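Local coordinates for protein interleukin-2 receptor subunit beta (Mus musculus, PDB 6DG5) that probably receives interleukin-2 and interleukin-15 as the beta subunit of their cell-surface receptor and passes on the mitogenic signal, the part here being its extracellular region, at residues A16-H24 / L50-C60; H117-I125 / P201-A209. All coordinates share one frame; numbering follows the deposited sequence.

Interaction 1 (A16-H24 / L50-C60). With NAG (2-acetamido-2-deoxy-beta-D-glucopyranose), chain E; MAN (alpha-D-mannopyranose), chain C.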
loop_
_atom_site.group_PDB
_atom_site.type_symbol
_atom_site.label_atom_id
_atom_site.label_comp_id
_atom_site.label_asym_id
_atom_site.label_seq_id
_atom_site.Cartn_x
_atom_site.Cartn_y
_atom_site.Cartn_z
ATOM N N ALA B 16 -5.248 -2.134 17.631
ATOM C CA ALA B 16 -5.181 -1.701 19.022
ATOM C C ALA B 16 -5.029 -2.859 20.004
ATOM O O ALA B 16 -5.378 -2.707 21.181
ATOM C CB ALA B 16 -6.424 -0.888 19.386
ATOM N N ASN B 17 -4.510 -4.002 19.564
ATOM C CA ASN B 17 -4.426 -5.195 20.395
ATOM C C ASN B 17 -3.012 -5.749 20.331
ATOM O O ASN B 17 -2.487 -6.005 19.242
ATOM C CB ASN B 17 -5.448 -6.247 19.939
ATOM C CG ASN B 17 -5.554 -7.443 20.888
ATOM O OD1 ASN B 17 -4.639 -7.746 21.659
ATOM N ND2 ASN B 17 -6.691 -8.131 20.819
ATOM N N VAL B 18 -2.401 -5.915 21.500
ATOM C CA VAL B 18 -1.102 -6.556 21.636
ATOM C C VAL B 18 -1.274 -7.718 22.604
ATOM O O VAL B 18 -1.739 -7.528 23.736
ATOM C CB VAL B 18 -0.027 -5.579 22.135
ATOM C CG1 VAL B 18 1.304 -6.290 22.299
ATOM C CG2 VAL B 18 0.106 -4.400 21.180
ATOM N N SER B 19 -0.908 -8.918 22.161
ATOM C CA SER B 19 -1.065 -10.130 22.955
ATOM C C SER B 19 0.304 -10.744 23.208
ATOM O O SER B 19 1.071 -10.968 22.267
ATOM C CB SER B 19 -1.977 -11.137 22.249
ATOM O OG SER B 19 -2.266 -12.237 23.094
ATOM N N CYS B 20 0.600 -11.018 24.476
ATOM C CA CYS B 20 1.883 -11.568 24.887
ATOM C C CYS B 20 1.686 -12.931 25.534
ATOM O O CYS B 20 0.710 -13.151 26.258
ATOM C CB CYS B 20 2.599 -10.637 25.870
ATOM S SG CYS B 20 3.102 -9.038 25.195
ATOM N N MET B 21 2.624 -13.839 25.277
ATOM C CA MET B 21 2.599 -15.176 25.853
ATOM C C MET B 21 3.949 -15.467 26.490
ATOM O O MET B 21 4.993 -15.248 25.867
ATOM C CB MET B 21 2.259 -16.232 24.796
ATOM C CG MET B 21 2.077 -17.633 25.359
ATOM S SD MET B 21 1.146 -18.708 24.252
ATOM C CE MET B 21 -0.498 -18.008 24.399
ATOM N N TRP B 22 3.925 -15.958 27.727
ATOM C CA TRP B 22 5.128 -16.220 28.506
ATOM C C TRP B 22 5.365 -17.721 28.588
ATOM O O TRP B 22 4.459 -18.477 28.955
ATOM C CB TRP B 22 5.004 -15.630 29.913
ATOM C CG TRP B 22 6.286 -15.612 30.685
ATOM C CD1 TRP B 22 7.552 -15.691 30.181
ATOM C CD2 TRP B 22 6.426 -15.512 32.108
ATOM N NE1 TRP B 22 8.472 -15.641 31.202
ATOM C CE2 TRP B 22 7.805 -15.531 32.395
ATOM C CE3 TRP B 22 5.518 -15.405 33.166
ATOM C CZ2 TRP B 22 8.298 -15.450 33.695
ATOM C CZ3 TRP B 22 6.009 -15.323 34.456
ATOM C CH2 TRP B 22 7.386 -15.347 34.710
ATOM N N SER B 23 6.579 -18.146 28.250
ATOM C CA SER B 23 6.950 -19.556 28.257
ATOM C C SER B 23 7.804 -19.834 29.491
ATOM O O SER B 23 8.933 -19.345 29.596
ATOM C CB SER B 23 7.692 -19.927 26.976
ATOM O OG SER B 23 6.865 -19.738 25.840
ATOM N N HIS B 24 7.264 -20.621 30.415
ATOM C CA HIS B 24 7.972 -20.961 31.644
ATOM C C HIS B 24 8.616 -22.340 31.537
ATOM O O HIS B 24 9.827 -22.488 31.706
ATOM C CB HIS B 24 7.021 -20.915 32.841
ATOM C CG HIS B 24 7.714 -20.967 34.167
ATOM N ND1 HIS B 24 8.046 -19.833 34.877
ATOM C CD2 HIS B 24 8.141 -22.015 34.911
ATOM C CE1 HIS B 24 8.645 -20.180 36.002
ATOM N NE2 HIS B 24 8.715 -21.499 36.047
ATOM N N LEU B 50 -1.564 -12.040 33.522
ATOM C CA LEU B 50 -1.307 -13.260 32.768
ATOM C C LEU B 50 -2.210 -14.389 33.248
ATOM O O LEU B 50 -2.433 -14.558 34.450
ATOM C CB LEU B 50 0.161 -13.669 32.907
ATOM C CG LEU B 50 1.184 -12.833 32.137
ATOM C CD1 LEU B 50 2.572 -13.051 32.708
ATOM C CD2 LEU B 50 1.154 -13.195 30.664
ATOM N N THR B 51 -2.734 -15.162 32.298
ATOM C CA THR B 51 -3.618 -16.281 32.586
ATOM C C THR B 51 -3.126 -17.518 31.848
ATOM O O THR B 51 -2.628 -17.422 30.723
ATOM C CB THR B 51 -5.065 -15.967 32.185
ATOM O OG1 THR B 51 -5.411 -14.651 32.634
ATOM C CG2 THR B 51 -6.024 -16.973 32.809
ATOM N N LEU B 52 -3.275 -18.680 32.482
ATOM C CA LEU B 52 -2.763 -19.926 31.926
ATOM C C LEU B 52 -3.647 -20.411 30.784
ATOM O O LEU B 52 -4.876 -20.436 30.904
ATOM C CB LEU B 52 -2.680 -20.995 33.016
ATOM C CG LEU B 52 -1.971 -22.299 32.645
ATOM C CD1 LEU B 52 -0.480 -22.061 32.472
ATOM C CD2 LEU B 52 -2.231 -23.373 33.690
ATOM N N VAL B 53 -3.020 -20.805 29.678
ATOM C CA VAL B 53 -3.717 -21.340 28.514
ATOM C C VAL B 53 -3.395 -22.815 28.309
ATOM O O VAL B 53 -4.295 -23.642 28.152
ATOM C CB VAL B 53 -3.388 -20.522 27.245
ATOM C CG1 VAL B 53 -4.312 -20.921 26.106
ATOM C CG2 VAL B 53 -3.494 -19.037 27.530
ATOM N N ARG B 54 -2.111 -23.160 28.300
ATOM C CA ARG B 54 -1.673 -24.547 28.210
ATOM C C ARG B 54 -0.430 -24.690 29.083
ATOM O O ARG B 54 -0.043 -23.756 29.793
ATOM C CB ARG B 54 -1.429 -24.944 26.746
ATOM C CG ARG B 54 -1.641 -26.422 26.445
ATOM N N GLN B 55 0.201 -25.862 29.035
ATOM C CA GLN B 55 1.343 -26.131 29.902
ATOM C C GLN B 55 2.497 -25.188 29.577
ATOM O O GLN B 55 2.964 -25.135 28.435
ATOM C CB GLN B 55 1.784 -27.590 29.759
ATOM C CG GLN B 55 2.604 -28.105 30.935
ATOM C CD GLN B 55 3.030 -29.552 30.769
ATOM O OE1 GLN B 55 2.484 -30.283 29.942
ATOM N NE2 GLN B 55 4.014 -29.970 31.555
ATOM N N ALA B 56 2.944 -24.437 30.589
ATOM C CA ALA B 56 4.054 -23.485 30.471
ATOM C C ALA B 56 3.761 -22.378 29.460
ATOM O O ALA B 56 4.659 -21.914 28.752
ATOM C CB ALA B 56 5.367 -24.194 30.117
ATOM N N SER B 57 2.506 -21.938 29.384
ATOM C CA SER B 57 2.120 -20.845 28.495
ATOM C C SER B 57 1.092 -19.975 29.201
ATOM O O SER B 57 0.018 -20.460 29.574
ATOM C CB SER B 57 1.560 -21.375 27.171
ATOM O OG SER B 57 0.402 -22.160 27.385
ATOM N N TRP B 58 1.420 -18.698 29.381
ATOM C CA TRP B 58 0.551 -17.730 30.036
ATOM C C TRP B 58 0.335 -16.554 29.096
ATOM O O TRP B 58 1.302 -16.004 28.559
ATOM C CB TRP B 58 1.156 -17.241 31.354
ATOM C CG TRP B 58 1.618 -18.339 32.265
ATOM C CD1 TRP B 58 2.746 -19.097 32.133
ATOM C CD2 TRP B 58 0.972 -18.787 33.463
ATOM N NE1 TRP B 58 2.837 -19.995 33.168
ATOM C CE2 TRP B 58 1.761 -19.825 34.000
ATOM C CE3 TRP B 58 -0.198 -18.415 34.131
ATOM C CZ2 TRP B 58 1.417 -20.494 35.172
ATOM C CZ3 TRP B 58 -0.538 -19.080 35.296
ATOM C CH2 TRP B 58 0.267 -20.108 35.803
ATOM N N ALA B 59 -0.922 -16.163 28.908
ATOM C CA ALA B 59 -1.278 -15.156 27.921
ATOM C C ALA B 59 -1.806 -13.888 28.580
ATOM O O ALA B 59 -2.286 -13.895 29.717
ATOM C CB ALA B 59 -2.317 -15.701 26.939
ATOM N N CYS B 60 -1.720 -12.792 27.826
ATOM C CA CYS B 60 -2.133 -11.470 28.273
ATOM C C CYS B 60 -2.622 -10.693 27.062
ATOM O O CYS B 60 -2.122 -10.882 25.950
ATOM C CB CYS B 60 -0.975 -10.726 28.945
ATOM S SG CYS B 60 -1.364 -9.820 30.456
HETATM C C1 NAG E . -6.967 -9.297 21.612
HETATM C C2 NAG E . -8.459 -9.655 21.489
HETATM C C3 NAG E . -8.746 -11.047 22.066
HETATM C C4 NAG E . -7.770 -12.090 21.539
HETATM C C5 NAG E . -6.351 -11.601 21.796
HETATM C C6 NAG E . -5.272 -12.537 21.301
HETATM C C7 NAG E . -9.905 -7.667 21.534
HETATM C C8 NAG E . -10.698 -6.736 22.402
HETATM N N2 NAG E . -9.272 -8.659 22.167
HETATM O O3 NAG E . -10.082 -11.422 21.748
HETATM O O4 NAG E . -8.002 -13.315 22.225
HETATM O O5 NAG E . -6.171 -10.361 21.104
HETATM O O6 NAG E . -4.527 -11.960 20.238
HETATM O O7 NAG E . -9.841 -7.526 20.317
HETATM C C1 MAN C . -7.086 -23.866 25.096
HETATM C C2 MAN C . -5.675 -23.973 24.450
HETATM C C3 MAN C . -5.786 -24.396 22.982
HETATM C C4 MAN C . -6.681 -25.634 22.829
HETATM C C5 MAN C . -8.055 -25.360 23.455
HETATM C C6 MAN C . -8.981 -26.562 23.395
HETATM O O2 MAN C . -4.882 -24.982 25.084
HETATM O O3 MAN C . -4.507 -24.641 22.406
HETATM O O4 MAN C . -6.845 -25.944 21.451
HETATM O O5 MAN C . -7.876 -25.020 24.847
HETATM O O6 MAN C . -10.238 -26.183 23.948
#

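Interaction 2 (H117-I125 / P201-A209). With NAG (2-acetamido-2-deoxy-beta-D-glucopyranose), chain D.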
loop_
_atom_site.group_PDB
_atom_site.type_symbol
_atom_site.label_atom_id
_atom_site.label_comp_id
_atom_site.label_asym_id
_atom_site.label_seq_id
_atom_site.Cartn_x
_atom_site.Cartn_y
_atom_site.Cartn_z
ATOM N N HIS B 117 -20.916 -19.430 -5.192
ATOM C CA HIS B 117 -21.357 -20.333 -6.243
ATOM C C HIS B 117 -20.750 -21.702 -5.993
ATOM O O HIS B 117 -19.607 -21.803 -5.543
ATOM C CB HIS B 117 -20.954 -19.826 -7.632
ATOM C CG HIS B 117 -21.163 -20.830 -8.722
ATOM N ND1 HIS B 117 -20.121 -21.508 -9.318
ATOM C CD2 HIS B 117 -22.294 -21.282 -9.313
ATOM C CE1 HIS B 117 -20.600 -22.327 -10.238
ATOM N NE2 HIS B 117 -21.916 -22.209 -10.254
ATOM N N ILE B 118 -21.516 -22.752 -6.274
ATOM C CA ILE B 118 -21.006 -24.112 -6.143
ATOM C C ILE B 118 -21.622 -24.967 -7.246
ATOM O O ILE B 118 -22.838 -24.949 -7.453
ATOM C CB ILE B 118 -21.282 -24.684 -4.736
ATOM C CG1 ILE B 118 -20.792 -26.127 -4.649
ATOM C CG2 ILE B 118 -22.760 -24.549 -4.358
ATOM C CD1 ILE B 118 -20.289 -26.514 -3.289
ATOM N N ASP B 119 -20.770 -25.690 -7.971
ATOM C CA ASP B 119 -21.186 -26.516 -9.098
ATOM C C ASP B 119 -20.948 -27.993 -8.790
ATOM O O ASP B 119 -20.778 -28.386 -7.630
ATOM C CB ASP B 119 -20.409 -26.107 -10.355
ATOM C CG ASP B 119 -21.234 -26.187 -11.618
ATOM O OD1 ASP B 119 -22.000 -27.159 -11.787
ATOM O OD2 ASP B 119 -21.116 -25.252 -12.431
ATOM N N THR B 120 -20.937 -28.827 -9.826
ATOM C CA THR B 120 -20.486 -30.191 -9.613
ATOM C C THR B 120 -18.975 -30.248 -9.483
ATOM O O THR B 120 -18.450 -31.125 -8.791
ATOM C CB THR B 120 -20.949 -31.106 -10.744
ATOM O OG1 THR B 120 -20.488 -30.595 -12.001
ATOM C CG2 THR B 120 -22.460 -31.208 -10.754
ATOM N N GLN B 121 -18.262 -29.313 -10.119
ATOM C CA GLN B 121 -16.809 -29.262 -10.050
ATOM C C GLN B 121 -16.255 -27.887 -9.704
ATOM O O GLN B 121 -15.059 -27.785 -9.409
ATOM C CB GLN B 121 -16.188 -29.718 -11.383
ATOM C CG GLN B 121 -16.548 -31.136 -11.792
ATOM C CD GLN B 121 -15.445 -31.808 -12.587
ATOM O OE1 GLN B 121 -14.646 -32.570 -12.041
ATOM N NE2 GLN B 121 -15.399 -31.533 -13.885
ATOM N N ARG B 122 -17.068 -26.837 -9.734
ATOM C CA ARG B 122 -16.615 -25.481 -9.466
ATOM C C ARG B 122 -17.174 -24.986 -8.138
ATOM O O ARG B 122 -18.210 -25.457 -7.659
ATOM C CB ARG B 122 -17.031 -24.531 -10.598
ATOM C CG ARG B 122 -16.576 -24.966 -11.987
ATOM C CD ARG B 122 -17.510 -24.425 -13.065
ATOM N NE ARG B 122 -17.193 -23.055 -13.457
ATOM C CZ ARG B 122 -16.886 -22.687 -14.697
ATOM N NH1 ARG B 122 -16.867 -23.586 -15.672
ATOM N NH2 ARG B 122 -16.609 -21.418 -14.968
ATOM N N CYS B 123 -16.469 -24.021 -7.544
ATOM C CA CYS B 123 -16.871 -23.439 -6.267
ATOM C C CYS B 123 -16.110 -22.150 -5.986
ATOM O O CYS B 123 -14.881 -22.111 -6.098
ATOM C CB CYS B 123 -16.649 -24.433 -5.126
ATOM S SG CYS B 123 -17.051 -23.778 -3.495
ATOM N N ASN B 124 -16.836 -21.096 -5.615
ATOM C CA ASN B 124 -16.258 -19.790 -5.313
ATOM C C ASN B 124 -16.554 -19.455 -3.857
ATOM O O ASN B 124 -17.720 -19.413 -3.450
ATOM C CB ASN B 124 -16.818 -18.716 -6.253
ATOM C CG ASN B 124 -16.052 -17.405 -6.175
ATOM O OD1 ASN B 124 -15.123 -17.258 -5.381
ATOM N ND2 ASN B 124 -16.441 -16.444 -7.015
ATOM N N ILE B 125 -15.499 -19.218 -3.079
ATOM C CA ILE B 125 -15.593 -19.025 -1.637
ATOM C C ILE B 125 -15.047 -17.647 -1.288
ATOM O O ILE B 125 -13.951 -17.283 -1.727
ATOM C CB ILE B 125 -14.825 -20.121 -0.878
ATOM C CG1 ILE B 125 -15.492 -21.481 -1.094
ATOM C CG2 ILE B 125 -14.727 -19.787 0.605
ATOM C CD1 ILE B 125 -14.525 -22.644 -1.072
ATOM N N PRO B 201 -13.172 -23.187 9.888
ATOM C CA PRO B 201 -13.310 -23.969 8.654
ATOM C C PRO B 201 -14.725 -23.924 8.096
ATOM O O PRO B 201 -15.713 -23.879 8.833
ATOM C CB PRO B 201 -12.921 -25.388 9.086
ATOM C CG PRO B 201 -13.055 -25.394 10.579
ATOM C CD PRO B 201 -12.721 -24.008 11.022
ATOM N N LEU B 202 -14.806 -23.924 6.769
ATOM C CA LEU B 202 -16.063 -23.894 6.035
ATOM C C LEU B 202 -16.247 -25.232 5.331
ATOM O O LEU B 202 -15.431 -25.606 4.483
ATOM C CB LEU B 202 -16.074 -22.750 5.024
ATOM C CG LEU B 202 -17.246 -22.698 4.045
ATOM C CD1 LEU B 202 -18.464 -22.066 4.696
ATOM C CD2 LEU B 202 -16.852 -21.951 2.781
ATOM N N THR B 203 -17.316 -25.942 5.677
ATOM C CA THR B 203 -17.597 -27.257 5.119
ATOM C C THR B 203 -18.648 -27.133 4.024
ATOM O O THR B 203 -19.733 -26.589 4.257
ATOM C CB THR B 203 -18.076 -28.219 6.206
ATOM O OG1 THR B 203 -17.255 -28.070 7.371
ATOM C CG2 THR B 203 -17.991 -29.653 5.717
ATOM N N PHE B 204 -18.326 -27.638 2.834
ATOM C CA PHE B 204 -19.224 -27.568 1.693
ATOM C C PHE B 204 -19.135 -28.858 0.891
ATOM O O PHE B 204 -18.110 -29.544 0.899
ATOM C CB PHE B 204 -18.906 -26.361 0.794
ATOM C CG PHE B 204 -17.523 -26.387 0.200
ATOM C CD1 PHE B 204 -16.436 -25.914 0.917
ATOM C CD2 PHE B 204 -17.313 -26.869 -1.082
ATOM C CE1 PHE B 204 -15.164 -25.933 0.372
ATOM C CE2 PHE B 204 -16.043 -26.891 -1.633
ATOM C CZ PHE B 204 -14.969 -26.420 -0.905
ATOM N N ARG B 205 -20.224 -29.179 0.193
ATOM C CA ARG B 205 -20.317 -30.389 -0.613
ATOM C C ARG B 205 -20.738 -30.026 -2.030
ATOM O O ARG B 205 -21.661 -29.228 -2.229
ATOM C CB ARG B 205 -21.309 -31.389 -0.006
ATOM C CG ARG B 205 -21.417 -32.702 -0.765
ATOM C CD ARG B 205 -22.378 -33.659 -0.079
ATOM N NE ARG B 205 -22.535 -34.904 -0.827
ATOM C CZ ARG B 205 -21.804 -35.995 -0.623
ATOM N NH1 ARG B 205 -20.862 -36.001 0.309
ATOM N NH2 ARG B 205 -22.016 -37.082 -1.352
ATOM N N THR B 206 -20.063 -30.619 -3.011
ATOM C CA THR B 206 -20.328 -30.327 -4.409
ATOM C C THR B 206 -21.628 -30.984 -4.868
ATOM O O THR B 206 -22.104 -31.963 -4.287
ATOM C CB THR B 206 -19.168 -30.804 -5.283
ATOM O OG1 THR B 206 -18.769 -32.117 -4.873
ATOM C CG2 THR B 206 -17.987 -29.856 -5.160
ATOM N N ARG B 207 -22.201 -30.423 -5.931
ATOM C CA ARG B 207 -23.438 -30.953 -6.489
ATOM C C ARG B 207 -23.193 -32.345 -7.067
ATOM O O ARG B 207 -22.169 -32.574 -7.718
ATOM C CB ARG B 207 -23.975 -30.016 -7.573
ATOM C CG ARG B 207 -25.311 -30.426 -8.174
ATOM C CD ARG B 207 -25.699 -29.532 -9.346
ATOM N NE ARG B 207 -26.069 -28.182 -8.925
ATOM C CZ ARG B 207 -27.319 -27.781 -8.712
ATOM N NH1 ARG B 207 -28.325 -28.629 -8.880
ATOM N NH2 ARG B 207 -27.566 -26.535 -8.333
ATOM N N PRO B 208 -24.099 -33.294 -6.839
ATOM C CA PRO B 208 -23.883 -34.655 -7.341
ATOM C C PRO B 208 -23.936 -34.720 -8.859
ATOM O O PRO B 208 -24.561 -33.890 -9.523
ATOM C CB PRO B 208 -25.030 -35.455 -6.711
ATOM C CG PRO B 208 -26.080 -34.434 -6.424
ATOM C CD PRO B 208 -25.334 -33.193 -6.045
ATOM N N ALA B 209 -23.260 -35.728 -9.403
ATOM C CA ALA B 209 -23.198 -35.921 -10.845
ATOM C C ALA B 209 -24.491 -36.536 -11.368
ATOM O O ALA B 209 -25.332 -35.841 -11.940
ATOM C CB ALA B 209 -22.007 -36.793 -11.210
HETATM C C1 NAG D . -15.827 -15.135 -7.068
HETATM C C2 NAG D . -15.678 -14.620 -8.505
HETATM C C3 NAG D . -15.112 -13.195 -8.514
HETATM C C4 NAG D . -15.903 -12.280 -7.586
HETATM C C5 NAG D . -16.022 -12.916 -6.204
HETATM C C6 NAG D . -16.894 -12.128 -5.254
HETATM C C7 NAG D . -14.983 -15.698 -10.602
HETATM C C8 NAG D . -14.016 -16.645 -11.247
HETATM N N2 NAG D . -14.830 -15.506 -9.288
HETATM O O3 NAG D . -15.155 -12.691 -9.845
HETATM O O4 NAG D . -15.235 -11.028 -7.450
HETATM O O5 NAG D . -16.608 -14.220 -6.313
HETATM O O6 NAG D . -18.227 -12.013 -5.733
HETATM O O7 NAG D . -15.863 -15.132 -11.244
#

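Interaction 1 (A16-H24 / L50-C60)
Trp22 and Trp58 pair across two antiparallel strands, 17-23 and 57-60, and a pair of backbone hydrogen bonds joins them. Trp22 N reaches Trp58 O at 2.8 Å, in the carbonyl plane. Trp58 N returns to Trp22 O at 3.1 Å, also in plane and on a lone pair. Both indoles leave on the same face of the sheet as Cys20 and Cys60, the close-packed side. CG of Trp22 lies anti to the backbone N (chi1 -168°), and its side chain crosses that of Leu50 at about a right angle, Trp22 CE3 3.8 Å from Leu50 CD1. Val94 and Lys95 of strand 91-99 also touch this indole. Trp22 O sits at the edge of the Trp58 ring, while Leu52 CD1 lies over one face of that ring.

The other face is looser. Met21, exposed, bends at chi3 and lays CE 3.9 Å from Ala59 CB, with SD 4.0 Å from Ser57 CB. Sugars sit on this side: Asn17 ND2 carries an N-acetylglucosamine, and a mannose touches Val53. Cys20 and Cys60, the next pair on the tryptophan face, form disulfides to Cys10 and Cys48. Two disulfides and a Cys-X-Trp sequence are the hallmark of the N-terminal domain of type I cytokine receptors.

Interaction 2 (H117-I125 / P201-A209)
Leu202 starts the contact by meeting Ile125, CD2 to CG2 at 3.7 Å, the two side chains lying alongside, running opposite ways. Phe204 follows as the central piece. Its CG stands between the backbone N and the carbonyl carbon (chi1 61°), and the ring reaches three residues of 117-125. Cys123 SG lies over one face, 4.2 Å from the ring centroid. Ile125 CD1 comes to CE1 at 3.6 Å, its side chain crossing at about a right angle. Ile118 CD1 approaches CD2 obliquely at 3.7 Å. Strands 123-128 and 202-205 belong to different sheets here, so these side chains fill the space between the two layers of the fibronectin type-III sandwich. With an alanine in place of Phe204, Cys123 SG would probably lose its aromatic partner and a gap would be likely to open between Ile118 and Ile125. The carbonyl O of Arg205 faces the same Ile118 methyl, while Arg205 NH1 bonds Ser178 OG. Thr206 sets CB 3.6 Å from Thr120 O, while its OG1 is bonded to Ile174 O and Thr177 N. Arg207 N then bonds Asp119 O at 3.0 Å, from above the carbonyl plane. The same residue packs CB against Thr120 CG2 at 3.7 Å.

How the interactions relate
Interaction 1 lies in the N-terminal domain and interaction 2 in the C-terminal, fibronectin type-III domain. They share no strand, and their centres are about 39 Å apart. Interaction 1 joins neighbouring strands of one sheet, so backbone bonds carry it and side chains add to both faces. Interaction 2 joins two sheets, so side chains carry it and one backbone bond closes its end. In interaction 1 the inner face carries tryptophans and two cysteines with disulfide partners outside the contact, and the outer face is sugar-lined. Interaction 2 has an apolar interior and turns polar toward the chain's end, with threonines and the exposed Arg207. Each is partly buried and holds an N-glycosylated asparagine, Asn17 or Asn124.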